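Local coordinates for type 2A phosphatase-associated protein 42 (Saccharomyces cerevisiae, PDB 2V0P), which associates with type 2A protein phosphatase catalytic subunits, inhibits the phosphatase SIT4 and takes part in TOR signalling in response to nitrogen source, at residues F114-V128 with L203-T215. Sequence-based numbering, arbitrary orientation.
Sequences FLTLLQDYKLLDPLV and LYLMRLHHFSLDT
Asp-125 and His-209 make the one direct hydrogen bond between the two segments: His-209 NE2 donates to Asp-125 OD2 at 2.8 Å, nearly straight at 172°. The acceptor lies almost in the imidazole plane, while the carboxylate is turned 66° against the ring and is met on its anti side. Asp-125 OD1 accepts from Leu-127 N at 3.0 Å, an N-cap bond at the start of the helix that begins at Pro-126. A water bridges the same corner, accepting from Asp-125 N and donating to Ser-212 OG, which itself donates to His-209 O. With the carboxylate gone, as in an alanine here, His-209 NE2 and Arg-172, which forms a salt bridge to OD2, would probably lose their shared acceptor and the helix start its cap.

The remaining contacts are mostly van der Waals packing of apolar side chains against helix 203-215. Phe-114, with CG anti to its backbone N (chi1 172°), swings its ring as a knob among Leu-208, Phe-211, Ser-212 and Thr-215; Phe-114 CZ lies 3.7 Å from Phe-211 CB, and Leu-208 CD2 and Thr-215 OG1 sit at the ring's edge. Leu-115 meets Thr-215 CG2 tip to tip, Leu-118 CD1 rests 3.7 Å from Ser-212 CB, and Val-128 CG2 touches Leu-213 CD2.

In this all-helical, tetratricopeptide repeat-like N-terminal domain, helix 93-120 ends in a Schellman motif at Lys-122, and residues 114-120 cross residues 203-215 at -136°; Tyr-77 stacks on Phe-211, and helix 156-186 packs against Leu-213.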
ATOM      1  N   PHE A 114     -11.110 -19.680  10.583  1.00 35.28           N
ATOM      2  CA  PHE A 114     -10.119 -20.710  10.621  1.00 34.89           C
ATOM      3  C   PHE A 114      -9.209 -20.575  11.887  1.00 34.27           C
ATOM      4  O   PHE A 114      -9.078 -21.493  12.571  1.00 32.98           O
ATOM      5  CB  PHE A 114      -9.320 -20.725   9.346  1.00 34.91           C
ATOM      6  CG  PHE A 114      -8.121 -21.649   9.350  1.00 38.28           C
ATOM      7  CD1 PHE A 114      -8.263 -23.043   9.567  1.00 27.59           C
ATOM      8  CD2 PHE A 114      -6.856 -21.149   9.092  1.00 32.47           C
ATOM      9  CE1 PHE A 114      -7.170 -23.880   9.576  1.00 33.12           C
ATOM     10  CE2 PHE A 114      -5.715 -22.039   9.057  1.00 38.69           C
ATOM     11  CZ  PHE A 114      -5.896 -23.413   9.326  1.00 35.48           C
ATOM     12  N   LEU A 115      -8.638 -19.400  12.158  1.00 34.53           N
ATOM     13  CA  LEU A 115      -7.768 -19.194  13.298  1.00 34.14           C
ATOM     14  C   LEU A 115      -8.532 -19.323  14.586  1.00 33.28           C
ATOM     15  O   LEU A 115      -8.040 -19.870  15.563  1.00 34.85           O
ATOM     16  CB  LEU A 115      -7.035 -17.802  13.224  1.00 32.99           C
ATOM     17  CG  LEU A 115      -6.220 -17.551  11.964  1.00 31.17           C
ATOM     18  CD1 LEU A 115      -5.603 -16.112  11.962  1.00 38.28           C
ATOM     19  CD2 LEU A 115      -5.136 -18.554  11.644  1.00 28.23           C
ATOM     20  N   THR A 116      -9.734 -18.806  14.614  1.00 32.10           N
ATOM     21  CA  THR A 116     -10.497 -18.871  15.770  1.00 32.30           C
ATOM     22  C   THR A 116     -10.774 -20.383  16.122  1.00 34.00           C
ATOM     23  O   THR A 116     -10.702 -20.781  17.283  1.00 34.11           O
ATOM     24  CB  THR A 116     -11.741 -18.141  15.561  1.00 33.69           C
ATOM     25  OG1 THR A 116     -11.422 -16.737  15.466  1.00 38.57           O
ATOM     26  CG2 THR A 116     -12.722 -18.385  16.690  1.00 31.29           C
ATOM     27  N   LEU A 117     -11.014 -21.166  15.079  1.00 33.95           N
ATOM     28  CA  LEU A 117     -11.292 -22.599  15.219  1.00 35.45           C
ATOM     29  C   LEU A 117     -10.062 -23.284  15.772  1.00 34.61           C
ATOM     30  O   LEU A 117     -10.206 -24.068  16.693  1.00 35.35           O
ATOM     31  CB  LEU A 117     -11.667 -23.224  13.885  1.00 34.90           C
ATOM     32  CG  LEU A 117     -12.000 -24.736  13.872  1.00 36.63           C
ATOM     33  CD1 LEU A 117     -13.195 -24.995  14.675  1.00 37.13           C
ATOM     34  CD2 LEU A 117     -12.243 -25.127  12.472  1.00 35.31           C
ATOM     35  N   LEU A 118      -8.876 -22.979  15.238  1.00 32.11           N
ATOM     36  CA  LEU A 118      -7.651 -23.591  15.746  1.00 35.00           C
ATOM     37  C   LEU A 118      -7.395 -23.209  17.204  1.00 35.92           C
ATOM     38  O   LEU A 118      -7.018 -24.058  18.040  1.00 37.35           O
ATOM     39  CB  LEU A 118      -6.430 -23.279  14.904  1.00 32.97           C
ATOM     40  CG  LEU A 118      -6.311 -23.766  13.486  1.00 35.13           C
ATOM     41  CD1 LEU A 118      -5.054 -23.168  12.875  1.00 40.39           C
ATOM     42  CD2 LEU A 118      -6.267 -25.271  13.423  1.00 38.66           C
ATOM     43  N   GLN A 119      -7.624 -21.937  17.505  1.00 36.23           N
ATOM     44  CA  GLN A 119      -7.584 -21.453  18.866  1.00 37.61           C
ATOM     45  C   GLN A 119      -8.567 -22.210  19.786  1.00 36.24           C
ATOM     46  O   GLN A 119      -8.251 -22.525  20.916  1.00 34.75           O
ATOM     47  CB  GLN A 119      -7.881 -19.954  18.880  1.00 38.17           C
ATOM     48  CG  GLN A 119      -7.641 -19.275  20.227  1.00 41.73           C
ATOM     49  CD  GLN A 119      -7.726 -17.769  20.122  1.00 46.72           C
ATOM     50  OE1 GLN A 119      -8.816 -17.197  19.983  1.00 50.59           O
ATOM     51  NE2 GLN A 119      -6.573 -17.109  20.190  1.00 50.10           N
ATOM     52  N   ASP A 120      -9.773 -22.468  19.300  1.00 37.31           N
ATOM     53  CA  ASP A 120     -10.767 -23.219  20.058  1.00 36.58           C
ATOM     54  C   ASP A 120     -10.281 -24.661  20.383  1.00 36.78           C
ATOM     55  O   ASP A 120     -10.632 -25.238  21.434  1.00 37.64           O
ATOM     56  CB  ASP A 120     -12.076 -23.273  19.275  1.00 38.50           C
ATOM     57  CG  ASP A 120     -12.836 -21.964  19.319  1.00 39.56           C
ATOM     58  OD1 ASP A 120     -12.578 -21.146  20.216  1.00 42.67           O
ATOM     59  OD2 ASP A 120     -13.713 -21.774  18.460  1.00 45.75           O
ATOM     60  N   TYR A 121      -9.470 -25.215  19.491  1.00 35.09           N
ATOM     61  CA  TYR A 121      -8.856 -26.529  19.673  1.00 34.72           C
ATOM     62  C   TYR A 121      -7.501 -26.464  20.347  1.00 35.36           C
ATOM     63  O   TYR A 121      -6.803 -27.456  20.469  1.00 35.69           O
ATOM     64  CB  TYR A 121      -8.780 -27.265  18.369  1.00 35.33           C
ATOM     65  CG  TYR A 121     -10.077 -28.034  18.119  1.00 34.97           C
ATOM     66  CD1 TYR A 121     -11.187 -27.421  17.523  1.00 36.12           C
ATOM     67  CD2 TYR A 121     -10.212 -29.345  18.556  1.00 40.00           C
ATOM     68  CE1 TYR A 121     -12.390 -28.120  17.334  1.00 39.98           C
ATOM     69  CE2 TYR A 121     -11.399 -30.049  18.361  1.00 33.08           C
ATOM     70  CZ  TYR A 121     -12.474 -29.446  17.781  1.00 37.03           C
ATOM     71  OH  TYR A 121     -13.624 -30.177  17.609  1.00 38.85           O
ATOM     72  N   LYS A 122      -7.139 -25.271  20.789  1.00 36.63           N
ATOM     73  CA  LYS A 122      -5.864 -25.053  21.460  1.00 37.05           C
ATOM     74  C   LYS A 122      -4.724 -25.524  20.567  1.00 36.84           C
ATOM     75  O   LYS A 122      -3.861 -26.261  21.012  1.00 37.45           O
ATOM     76  CB  LYS A 122      -5.867 -25.746  22.828  1.00 37.02           C
ATOM     77  CG  LYS A 122      -6.923 -25.218  23.786  1.00 37.99           C
ATOM     78  CD  LYS A 122      -6.612 -25.558  25.241  1.00 46.29           C
ATOM     79  CE  LYS A 122      -5.395 -24.750  25.768  1.00 49.08           C
ATOM     80  NZ  LYS A 122      -4.941 -25.150  27.132  1.00 51.40           N
ATOM     81  N   LEU A 123      -4.747 -25.104  19.296  1.00 36.09           N
ATOM     82  CA  LEU A 123      -3.740 -25.462  18.325  1.00 36.30           C
ATOM     83  C   LEU A 123      -2.935 -24.268  17.824  1.00 36.49           C
ATOM     84  O   LEU A 123      -1.936 -24.432  17.164  1.00 37.12           O
ATOM     85  CB  LEU A 123      -4.336 -26.227  17.133  1.00 37.61           C
ATOM     86  CG  LEU A 123      -4.716 -27.691  17.367  1.00 40.71           C
ATOM     87  CD1 LEU A 123      -5.536 -28.252  16.217  1.00 43.68           C
ATOM     88  CD2 LEU A 123      -3.454 -28.515  17.605  1.00 43.46           C
ATOM     89  N   LEU A 124      -3.336 -23.079  18.197  1.00 36.38           N
ATOM     90  CA  LEU A 124      -2.817 -21.899  17.545  1.00 37.42           C
ATOM     91  C   LEU A 124      -1.414 -21.488  18.075  1.00 36.11           C
ATOM     92  O   LEU A 124      -1.253 -21.161  19.218  1.00 38.27           O
ATOM     93  CB  LEU A 124      -3.864 -20.768  17.611  1.00 37.11           C
ATOM     94  CG  LEU A 124      -3.708 -19.626  16.572  1.00 37.79           C
ATOM     95  CD1 LEU A 124      -3.659 -20.145  15.146  1.00 37.25           C
ATOM     96  CD2 LEU A 124      -4.799 -18.583  16.728  1.00 36.20           C
ATOM     97  N   ASP A 125      -0.418 -21.579  17.222  1.00 36.48           N
ATOM     98  CA  ASP A 125       0.883 -20.945  17.429  1.00 37.66           C
ATOM     99  C   ASP A 125       0.723 -19.599  18.160  1.00 37.07           C
ATOM    100  O   ASP A 125      -0.090 -18.774  17.759  1.00 37.27           O
ATOM    101  CB  ASP A 125       1.521 -20.707  16.060  1.00 39.21           C
ATOM    102  CG  ASP A 125       3.006 -20.415  16.140  1.00 40.50           C
ATOM    103  OD1 ASP A 125       3.395 -19.537  16.929  1.00 44.42           O
ATOM    104  OD2 ASP A 125       3.780 -21.048  15.393  1.00 41.11           O
ATOM    105  N   PRO A 126       1.494 -19.368  19.226  1.00 38.16           N
ATOM    106  CA  PRO A 126       1.228 -18.138  19.949  1.00 37.93           C
ATOM    107  C   PRO A 126       1.570 -16.877  19.115  1.00 36.81           C
ATOM    108  O   PRO A 126       0.991 -15.834  19.343  1.00 37.38           O
ATOM    109  CB  PRO A 126       2.079 -18.277  21.192  1.00 37.72           C
ATOM    110  CG  PRO A 126       3.186 -19.165  20.791  1.00 39.86           C
ATOM    111  CD  PRO A 126       2.627 -20.111  19.804  1.00 37.91           C
ATOM    112  N   LEU A 127       2.473 -16.998  18.149  1.00 36.35           N
ATOM    113  CA  LEU A 127       2.795 -15.936  17.235  1.00 35.93           C
ATOM    114  C   LEU A 127       1.543 -15.533  16.446  1.00 37.10           C
ATOM    115  O   LEU A 127       1.288 -14.341  16.179  1.00 36.60           O
ATOM    116  CB  LEU A 127       3.888 -16.389  16.279  1.00 36.87           C
ATOM    117  CG  LEU A 127       4.500 -15.336  15.313  1.00 40.08           C
ATOM    118  CD1 LEU A 127       5.911 -15.698  14.900  1.00 42.49           C
ATOM    119  CD2 LEU A 127       3.647 -15.139  14.071  1.00 41.84           C
ATOM    120  N   VAL A 128       0.754 -16.535  16.068  1.00 36.97           N
ATOM    121  CA  VAL A 128      -0.425 -16.265  15.259  1.00 35.78           C
ATOM    122  C   VAL A 128      -1.506 -15.788  16.156  1.00 35.14           C
ATOM    123  O   VAL A 128      -2.245 -14.877  15.806  1.00 38.04           O
ATOM    124  CB  VAL A 128      -0.853 -17.497  14.441  1.00 36.74           C
ATOM    125  CG1 VAL A 128      -2.178 -17.233  13.681  1.00 36.37           C
ATOM    126  CG2 VAL A 128       0.217 -17.868  13.448  1.00 39.33           C
ATOM    127  N   LEU A 203       1.686 -35.132  10.195  1.00 32.23           N
ATOM    128  CA  LEU A 203       1.588 -34.386   8.962  1.00 34.13           C
ATOM    129  C   LEU A 203       0.358 -33.449   8.892  1.00 33.63           C
ATOM    130  O   LEU A 203       0.472 -32.287   8.486  1.00 34.57           O
ATOM    131  CB  LEU A 203       1.668 -35.350   7.784  1.00 34.09           C
ATOM    132  CG  LEU A 203       1.407 -34.900   6.358  1.00 36.28           C
ATOM    133  CD1 LEU A 203       2.351 -33.758   6.022  1.00 40.89           C
ATOM    134  CD2 LEU A 203       1.582 -36.064   5.383  1.00 36.97           C
ATOM    135  N   TYR A 204      -0.811 -33.960   9.261  1.00 32.28           N
ATOM    136  CA  TYR A 204      -2.016 -33.214   9.232  1.00 34.20           C
ATOM    137  C   TYR A 204      -2.015 -32.022  10.163  1.00 32.26           C
ATOM    138  O   TYR A 204      -2.471 -30.958   9.780  1.00 35.96           O
ATOM    139  CB  TYR A 204      -3.234 -34.115   9.488  1.00 35.30           C
ATOM    140  CG  TYR A 204      -3.451 -35.131   8.407  1.00 38.48           C
ATOM    141  CD1 TYR A 204      -2.857 -34.994   7.154  1.00 43.10           C
ATOM    142  CD2 TYR A 204      -4.305 -36.206   8.610  1.00 39.49           C
ATOM    143  CE1 TYR A 204      -3.077 -35.937   6.135  1.00 45.40           C
ATOM    144  CE2 TYR A 204      -4.522 -37.146   7.614  1.00 43.24           C
ATOM    145  CZ  TYR A 204      -3.928 -37.000   6.375  1.00 44.57           C
ATOM    146  OH  TYR A 204      -4.183 -37.945   5.385  1.00 45.40           O
ATOM    147  N   LEU A 205      -1.521 -32.214  11.355  1.00 30.34           N
ATOM    148  CA  LEU A 205      -1.323 -31.175  12.336  1.00 32.15           C
ATOM    149  C   LEU A 205      -0.305 -30.145  11.871  1.00 31.73           C
ATOM    150  O   LEU A 205      -0.537 -29.013  12.106  1.00 30.70           O
ATOM    151  CB  LEU A 205      -0.917 -31.707  13.684  1.00 32.89           C
ATOM    152  CG  LEU A 205      -2.037 -32.532  14.354  1.00 30.48           C
ATOM    153  CD1 LEU A 205      -1.466 -33.319  15.467  1.00 34.51           C
ATOM    154  CD2 LEU A 205      -3.154 -31.625  14.833  1.00 31.46           C
HETATM  155  N   MSE A 206       0.819 -30.587  11.315  1.00 32.46           N
HETATM  156  CA  MSE A 206       1.859 -29.680  10.786  1.00 35.45           C
HETATM  157  C   MSE A 206       1.294 -28.898   9.608  1.00 35.74           C
HETATM  158  O   MSE A 206       1.670 -27.741   9.359  1.00 37.20           O
HETATM  159  CB  MSE A 206       3.124 -30.449  10.366  1.00 34.55           C
HETATM  160  CG  MSE A 206       4.348 -29.549  10.056  1.00 40.28           C
HETATM  161 SE   MSE A 206       4.893 -28.551  11.654  1.00 44.89          SE
HETATM  162  CE  MSE A 206       5.527 -30.027  12.773  1.00 45.20           C
ATOM    163  N   ARG A 207       0.442 -29.547   8.839  1.00 35.02           N
ATOM    164  CA  ARG A 207      -0.147 -28.878   7.730  1.00 36.48           C
ATOM    165  C   ARG A 207      -1.033 -27.691   8.260  1.00 36.14           C
ATOM    166  O   ARG A 207      -0.901 -26.547   7.817  1.00 34.91           O
ATOM    167  CB  ARG A 207      -0.812 -29.902   6.821  1.00 35.61           C
ATOM    168  CG  ARG A 207      -1.558 -29.352   5.652  1.00 43.36           C
ATOM    169  CD  ARG A 207      -1.909 -30.499   4.727  1.00 47.99           C
ATOM    170  NE  ARG A 207      -0.698 -31.032   4.116  1.00 52.65           N
ATOM    171  CZ  ARG A 207      -0.532 -32.285   3.706  1.00 54.78           C
ATOM    172  NH1 ARG A 207      -1.499 -33.195   3.842  1.00 56.72           N
ATOM    173  NH2 ARG A 207       0.625 -32.633   3.162  1.00 57.34           N
ATOM    174  N   LEU A 208      -1.849 -27.939   9.279  1.00 36.00           N
ATOM    175  CA  LEU A 208      -2.648 -26.854   9.851  1.00 35.63           C
ATOM    176  C   LEU A 208      -1.715 -25.733  10.360  1.00 35.14           C
ATOM    177  O   LEU A 208      -2.003 -24.563  10.220  1.00 35.65           O
ATOM    178  CB  LEU A 208      -3.562 -27.370  10.982  1.00 36.13           C
ATOM    179  CG  LEU A 208      -4.639 -28.287  10.413  1.00 28.65           C
ATOM    180  CD1 LEU A 208      -5.425 -28.885  11.607  1.00 35.10           C
ATOM    181  CD2 LEU A 208      -5.609 -27.648   9.490  1.00 37.75           C
ATOM    182  N   HIS A 209      -0.608 -26.136  10.969  1.00 36.01           N
ATOM    183  CA  HIS A 209       0.347 -25.196  11.514  1.00 34.64           C
ATOM    184  C   HIS A 209       0.817 -24.233  10.389  1.00 32.22           C
ATOM    185  O   HIS A 209       0.822 -23.076  10.611  1.00 34.73           O
ATOM    186  CB  HIS A 209       1.520 -25.951  12.147  1.00 35.99           C
ATOM    187  CG  HIS A 209       2.322 -25.124  13.095  1.00 39.05           C
ATOM    188  ND1 HIS A 209       3.141 -25.677  14.059  1.00 39.69           N
ATOM    189  CD2 HIS A 209       2.382 -23.785  13.269  1.00 35.67           C
ATOM    190  CE1 HIS A 209       3.714 -24.703  14.743  1.00 41.63           C
ATOM    191  NE2 HIS A 209       3.261 -23.553  14.289  1.00 36.34           N
ATOM    192  N   HIS A 210       1.121 -24.754   9.209  1.00 30.84           N
ATOM    193  CA  HIS A 210       1.704 -24.018   8.122  1.00 33.34           C
ATOM    194  C   HIS A 210       0.589 -23.107   7.634  1.00 33.18           C
ATOM    195  O   HIS A 210       0.818 -21.943   7.455  1.00 33.56           O
ATOM    196  CB  HIS A 210       2.206 -24.965   7.048  1.00 32.31           C
ATOM    197  CG  HIS A 210       2.412 -24.335   5.725  1.00 36.03           C
ATOM    198  ND1 HIS A 210       1.655 -24.664   4.620  1.00 45.51           N
ATOM    199  CD2 HIS A 210       3.249 -23.352   5.326  1.00 40.91           C
ATOM    200  CE1 HIS A 210       2.024 -23.915   3.596  1.00 43.65           C
ATOM    201  NE2 HIS A 210       2.991 -23.113   3.999  1.00 44.22           N
ATOM    202  N   PHE A 211      -0.630 -23.665   7.524  1.00 32.51           N
ATOM    203  CA  PHE A 211      -1.802 -22.867   7.161  1.00 34.36           C
ATOM    204  C   PHE A 211      -2.059 -21.627   8.035  1.00 34.37           C
ATOM    205  O   PHE A 211      -2.359 -20.543   7.505  1.00 36.68           O
ATOM    206  CB  PHE A 211      -3.032 -23.751   7.037  1.00 33.44           C
ATOM    207  CG  PHE A 211      -2.924 -24.788   5.989  1.00 31.14           C
ATOM    208  CD1 PHE A 211      -1.991 -24.728   5.007  1.00 33.54           C
ATOM    209  CD2 PHE A 211      -3.878 -25.843   5.960  1.00 35.19           C
ATOM    210  CE1 PHE A 211      -1.938 -25.716   3.984  1.00 39.17           C
ATOM    211  CE2 PHE A 211      -3.844 -26.801   4.983  1.00 32.77           C
ATOM    212  CZ  PHE A 211      -2.879 -26.762   3.991  1.00 37.71           C
ATOM    213  N   SER A 212      -1.931 -21.763   9.345  1.00 33.94           N
ATOM    214  CA  SER A 212      -2.153 -20.676  10.240  1.00 33.82           C
ATOM    215  C   SER A 212      -1.107 -19.557  10.021  1.00 34.45           C
ATOM    216  O   SER A 212      -1.463 -18.391  10.069  1.00 37.30           O
ATOM    217  CB  SER A 212      -2.158 -21.152  11.701  1.00 34.81           C
ATOM    218  OG  SER A 212      -0.847 -21.348  12.133  1.00 33.97           O
ATOM    219  N   LEU A 213       0.134 -19.917   9.736  1.00 31.99           N
ATOM    220  CA  LEU A 213       1.144 -18.932   9.448  1.00 35.30           C
ATOM    221  C   LEU A 213       0.841 -18.270   8.059  1.00 34.91           C
ATOM    222  O   LEU A 213       0.810 -17.087   8.005  1.00 36.83           O
ATOM    223  CB  LEU A 213       2.524 -19.525   9.549  1.00 33.45           C
ATOM    224  CG  LEU A 213       2.838 -19.861  11.034  1.00 34.62           C
ATOM    225  CD1 LEU A 213       3.828 -20.948  11.065  1.00 34.36           C
ATOM    226  CD2 LEU A 213       3.406 -18.630  11.781  1.00 37.46           C
ATOM    227  N   ASP A 214       0.596 -19.056   7.012  1.00 33.97           N
ATOM    228  CA  ASP A 214       0.245 -18.571   5.704  1.00 37.59           C
ATOM    229  C   ASP A 214      -0.884 -17.580   5.801  1.00 35.66           C
ATOM    230  O   ASP A 214      -0.826 -16.564   5.173  1.00 41.64           O
ATOM    231  CB  ASP A 214      -0.215 -19.734   4.781  1.00 38.74           C
ATOM    232  CG  ASP A 214      -0.371 -19.291   3.302  1.00 40.92           C
ATOM    233  OD1 ASP A 214       0.592 -18.679   2.767  1.00 46.92           O
ATOM    234  OD2 ASP A 214      -1.429 -19.560   2.685  1.00 41.86           O
ATOM    235  N   THR A 215      -1.890 -17.876   6.612  1.00 35.85           N
ATOM    236  CA  THR A 215      -3.091 -17.049   6.847  1.00 36.55           C
ATOM    237  C   THR A 215      -2.747 -15.615   7.224  1.00 36.16           C
ATOM    238  O   THR A 215      -3.348 -14.683   6.719  1.00 37.65           O
ATOM    239  CB  THR A 215      -4.031 -17.726   7.911  1.00 37.36           C
ATOM    240  OG1 THR A 215      -4.528 -18.902   7.328  1.00 36.58           O
ATOM    241  CG2 THR A 215      -5.232 -16.884   8.318  1.00 36.72           C
TER
HETATM  242  O   HOH W   1      -0.919 -22.897  14.622  1.00 33.05           O